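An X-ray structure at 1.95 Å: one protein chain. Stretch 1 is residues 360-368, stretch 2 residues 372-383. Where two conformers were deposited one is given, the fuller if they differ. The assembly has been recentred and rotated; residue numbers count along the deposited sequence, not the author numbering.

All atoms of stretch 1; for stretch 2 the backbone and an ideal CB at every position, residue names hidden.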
# COMPACT_ATOMS: atom_id res chain seq x y z
N THR A 360 2.32 -25.17 -2.81
CA THR A 360 1.81 -26.38 -3.46
C THR A 360 1.55 -26.04 -4.93
O THR A 360 0.87 -25.07 -5.23
CB THR A 360 0.53 -26.85 -2.81
OG1 THR A 360 0.77 -27.00 -1.41
CG2 THR A 360 0.03 -28.19 -3.38
N PRO A 361 2.14 -26.82 -5.84
CA PRO A 361 1.90 -26.51 -7.25
C PRO A 361 0.60 -27.08 -7.73
O PRO A 361 0.24 -28.20 -7.36
CB PRO A 361 3.07 -27.22 -7.96
CG PRO A 361 3.52 -28.29 -7.04
CD PRO A 361 3.08 -27.93 -5.66
N LEU A 362 -0.10 -26.32 -8.54
CA LEU A 362 -1.19 -26.82 -9.37
C LEU A 362 -0.82 -26.60 -10.87
O LEU A 362 -0.61 -25.45 -11.30
CB LEU A 362 -2.49 -26.11 -9.04
CG LEU A 362 -3.11 -26.43 -7.67
CD1 LEU A 362 -4.31 -25.42 -7.42
CD2 LEU A 362 -3.57 -27.88 -7.63
N TYR A 363 -0.71 -27.68 -11.63
CA TYR A 363 -0.24 -27.63 -13.02
C TYR A 363 -1.36 -27.29 -14.00
O TYR A 363 -2.46 -27.83 -13.90
CB TYR A 363 0.42 -28.95 -13.39
CG TYR A 363 1.58 -29.28 -12.49
CD1 TYR A 363 2.83 -28.75 -12.71
CD2 TYR A 363 1.41 -30.08 -11.37
CE1 TYR A 363 3.91 -29.03 -11.86
CE2 TYR A 363 2.45 -30.36 -10.52
CZ TYR A 363 3.69 -29.84 -10.76
OH TYR A 363 4.73 -30.14 -9.92
N LEU A 364 -1.09 -26.35 -14.90
CA LEU A 364 -2.07 -25.89 -15.88
C LEU A 364 -2.14 -26.87 -17.03
O LEU A 364 -1.11 -27.40 -17.44
CB LEU A 364 -1.63 -24.56 -16.50
CG LEU A 364 -1.96 -23.29 -15.76
CD1 LEU A 364 -1.28 -23.26 -14.41
CD2 LEU A 364 -1.57 -22.13 -16.65
N ASN A 365 -3.35 -27.07 -17.57
CA ASN A 365 -3.55 -27.88 -18.77
C ASN A 365 -4.32 -26.98 -19.77
O ASN A 365 -5.49 -26.67 -19.55
CB ASN A 365 -4.38 -29.14 -18.45
CG ASN A 365 -4.56 -30.04 -19.66
OD1 ASN A 365 -4.25 -29.63 -20.76
ND2 ASN A 365 -4.97 -31.29 -19.44
N ALA A 366 -3.67 -26.59 -20.88
CA ALA A 366 -4.25 -25.70 -21.92
C ALA A 366 -5.45 -26.30 -22.70
O ALA A 366 -6.29 -25.55 -23.23
CB ALA A 366 -3.14 -25.25 -22.97
N GLU A 367 -5.56 -27.62 -22.71
CA GLU A 367 -6.61 -28.30 -23.49
C GLU A 367 -7.98 -28.25 -22.87
O GLU A 367 -8.98 -28.24 -23.58
CB GLU A 367 -6.29 -29.79 -23.67
CG GLU A 367 -4.93 -30.09 -24.27
CD GLU A 367 -4.86 -31.51 -24.87
OE1 GLU A 367 -4.48 -32.46 -24.14
OE2 GLU A 367 -5.19 -31.67 -26.06
N ASN A 368 -8.02 -28.27 -21.54
CA ASN A 368 -9.30 -28.38 -20.84
C ASN A 368 -9.54 -27.37 -19.71
O ASN A 368 -10.40 -27.59 -18.85
CB ASN A 368 -9.42 -29.82 -20.31
CG ASN A 368 -8.39 -30.13 -19.21
OD1 ASN A 368 -7.65 -29.23 -18.76
ND2 ASN A 368 -8.37 -31.37 -18.75
N UNK A 372 -4.27 -28.70 -11.88
CA UNK A 372 -4.20 -30.11 -11.55
C UNK A 372 -3.15 -30.42 -10.49
O UNK A 372 -2.05 -29.87 -10.51
CB UNK A 372 -3.91 -30.92 -12.81
N UNK A 373 -3.46 -31.39 -9.63
CA UNK A 373 -2.46 -31.96 -8.71
C UNK A 373 -1.25 -32.52 -9.38
O UNK A 373 -0.19 -32.31 -8.88
CB UNK A 373 -3.10 -33.07 -7.87
N UNK A 374 -1.44 -33.27 -10.47
CA UNK A 374 -0.37 -34.00 -11.14
C UNK A 374 0.13 -33.19 -12.30
O UNK A 374 -0.63 -32.40 -12.86
CB UNK A 374 -0.84 -35.38 -11.61
N UNK A 375 1.39 -33.42 -12.71
CA UNK A 375 1.96 -32.78 -13.89
C UNK A 375 1.23 -33.24 -15.14
O UNK A 375 0.72 -34.33 -15.19
CB UNK A 375 3.46 -33.08 -14.00
N UNK A 376 1.23 -32.41 -16.17
CA UNK A 376 0.58 -32.76 -17.42
C UNK A 376 1.68 -33.27 -18.35
O UNK A 376 2.65 -32.60 -18.58
CB UNK A 376 -0.17 -31.57 -18.02
N UNK A 377 1.52 -34.47 -18.87
CA UNK A 377 2.64 -35.16 -19.49
C UNK A 377 3.00 -34.70 -20.90
O UNK A 377 4.17 -34.83 -21.30
CB UNK A 377 2.33 -36.66 -19.53
N UNK A 378 2.03 -34.23 -21.68
CA UNK A 378 2.31 -33.82 -23.06
C UNK A 378 1.98 -32.32 -23.41
O UNK A 378 0.97 -31.72 -22.97
CB UNK A 378 1.51 -34.73 -23.99
N UNK A 379 2.91 -31.74 -24.16
CA UNK A 379 2.96 -30.32 -24.45
C UNK A 379 1.81 -29.97 -25.38
O UNK A 379 1.63 -30.64 -26.39
CB UNK A 379 4.30 -29.93 -25.07
N UNK A 380 1.00 -29.01 -24.95
CA UNK A 380 -0.07 -28.41 -25.75
C UNK A 380 -0.06 -26.92 -25.61
O UNK A 380 0.58 -26.41 -24.73
CB UNK A 380 -1.44 -28.96 -25.34
N UNK A 381 -0.75 -26.25 -26.52
CA UNK A 381 -0.71 -24.80 -26.56
C UNK A 381 -2.10 -24.20 -26.60
O UNK A 381 -2.95 -24.68 -27.30
CB UNK A 381 0.10 -24.33 -27.77
N UNK A 382 -2.32 -23.16 -25.81
CA UNK A 382 -3.56 -22.39 -25.88
C UNK A 382 -3.23 -20.97 -26.30
O UNK A 382 -2.05 -20.55 -26.31
CB UNK A 382 -4.30 -22.40 -24.54
N UNK A 383 -4.27 -20.21 -26.62
CA UNK A 383 -4.11 -19.02 -27.42
C UNK A 383 -5.21 -18.02 -27.08
O UNK A 383 -6.34 -18.44 -26.81
CB UNK A 383 -4.13 -19.36 -28.91

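Position 372 is fixed first by its backbone. Its O lies 2.8 Å from Tyr 363 N with an N-H...O angle of 158°, and its N lies 2.8 Å from Tyr 363 O at 122°, a weak bond; together they make an antiparallel hydrogen-bonded pair. The ideal CB is on the same face of the sheet as the Tyr 363 side chain and sits 3.6 Å from Tyr 363 O. A short donor suits this site, although small polar or beta-branched residues could also occupy an extended backbone (-139/145). The deposited residue is Asn 372: its ND2 donates to Tyr 363 O at 3.0 Å and 173°, much straighter than the bond from its own N to that oxygen. A water donates to its OD1 and accepts from ND2 of both Asn 365 and Asn 368, linking the amides.

At 373, CA-to-CB points away and the ideal CB is 5.2 Å from Leu 362 CD2, so many side chains would fit. The backbone matters more: a water donates to O of this residue (2.8 Å) and to Pro 361 O (2.6 Å). The residue is His 373, whose ND1 comes within 4.4 Å of Leu 362 CD2 and whose NE2 is hydrogen-bonded elsewhere in the structure.

Position 374 also points away, with no atom of stretch 1 within 5.5 Å of its ideal CB. Almost any residue is compatible; it is Ala 374.

At 375 the ideal CB points sideways, 4.5 Å from Tyr 363 CD2. An aliphatic segment could cover the ring, as in leucine, methionine or a long charged chain. The residue is Lys 375. Its CG stands 3.8 Å from the centroid of the ring of Tyr 363 (CG, CD1, CD2, CE1, CE2, CZ), 18° off the ring normal, a CH-pi contact over one face.

Position 376 points toward stretch 1, its ideal CB 4.3 Å from Leu 364 O and 4.9 Å from Asn 365 CB. No hydrogen bond is dictated, so a medium aliphatic chain is a natural choice. Ile 376 places CG1 3.6 Å from Leu 364 O and CD1 3.8 Å from Asn 365 CB.

Positions 377, 378 and 379 have nothing of stretch 1 within 5.5 Å of their ideal CB atoms, leaving the choice open. They are Ser 377, Ser 378 and Ala 379.

At 380 CA-to-CB points toward stretch 1, with the ideal CB 3.8 Å from Glu 367 CG. A flat or polar side chain could lie beside this acidic chain. His 380 does so: Glu 367 CG is 4.0 Å from its ring centroid, 24° off the normal, while ND1 donates to Ser 378 O at 2.9 Å. Glu 367 OE2 approaches His 380 NE2 to 3.4 Å, but the angle is too poor for a hydrogen bond.

Position 381 points away and is unconstrained here; it is Val 381.

At 382 the ideal CB is only 3.5 Å from Ala 366 CB, favouring a small residue. Ala 382 makes that tight methyl-methyl contact.

Position 383 is out of reach, so stretch 1 gives no preference; it is Gln 383.

Stretch 2, residues 372-383: NHAKISSAHVAQ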
# COMPACT_ATOMS: atom_id res chain seq x y z
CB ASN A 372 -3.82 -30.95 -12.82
CG ASN A 372 -4.80 -30.76 -14.00
OD1 ASN A 372 -5.72 -31.57 -14.22
ND2 ASN A 372 -4.61 -29.68 -14.74
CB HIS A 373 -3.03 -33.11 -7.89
CG HIS A 373 -4.01 -32.68 -6.88
ND1 HIS A 373 -3.68 -31.85 -5.83
CD2 HIS A 373 -5.34 -32.94 -6.76
CE1 HIS A 373 -4.76 -31.61 -5.10
NE2 HIS A 373 -5.78 -32.26 -5.64
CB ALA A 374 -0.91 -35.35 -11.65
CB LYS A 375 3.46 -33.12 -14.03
CG LYS A 375 4.29 -32.72 -12.79
CD LYS A 375 5.79 -32.55 -13.06
CE LYS A 375 6.06 -31.23 -13.88
NZ LYS A 375 7.50 -30.94 -14.16
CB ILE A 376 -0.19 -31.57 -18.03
CG1 ILE A 376 -1.19 -30.99 -17.01
CG2 ILE A 376 -0.87 -32.01 -19.30
CD1 ILE A 376 -2.38 -31.87 -16.69
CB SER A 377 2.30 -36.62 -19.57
OG SER A 377 1.13 -36.73 -20.34
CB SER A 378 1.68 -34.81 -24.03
OG SER A 378 0.31 -34.61 -24.15
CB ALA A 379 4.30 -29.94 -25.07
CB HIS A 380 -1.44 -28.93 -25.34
CG HIS A 380 -1.61 -30.34 -25.73
ND1 HIS A 380 -1.14 -31.38 -24.95
CD2 HIS A 380 -2.04 -30.90 -26.90
CE1 HIS A 380 -1.38 -32.52 -25.58
NE2 HIS A 380 -1.93 -32.25 -26.76
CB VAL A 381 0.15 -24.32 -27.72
CG1 VAL A 381 -0.45 -24.73 -29.07
CG2 VAL A 381 0.38 -22.81 -27.60
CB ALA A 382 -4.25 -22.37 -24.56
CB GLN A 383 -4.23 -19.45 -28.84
CG GLN A 383 -3.70 -18.52 -29.83
CD GLN A 383 -3.81 -19.07 -31.23
OE1 GLN A 383 -2.84 -19.56 -31.78
NE2 GLN A 383 -5.00 -19.00 -31.81
O HOH W 1 0.43 -30.66 -6.71
O HOH W 2 -6.17 -32.11 -16.99
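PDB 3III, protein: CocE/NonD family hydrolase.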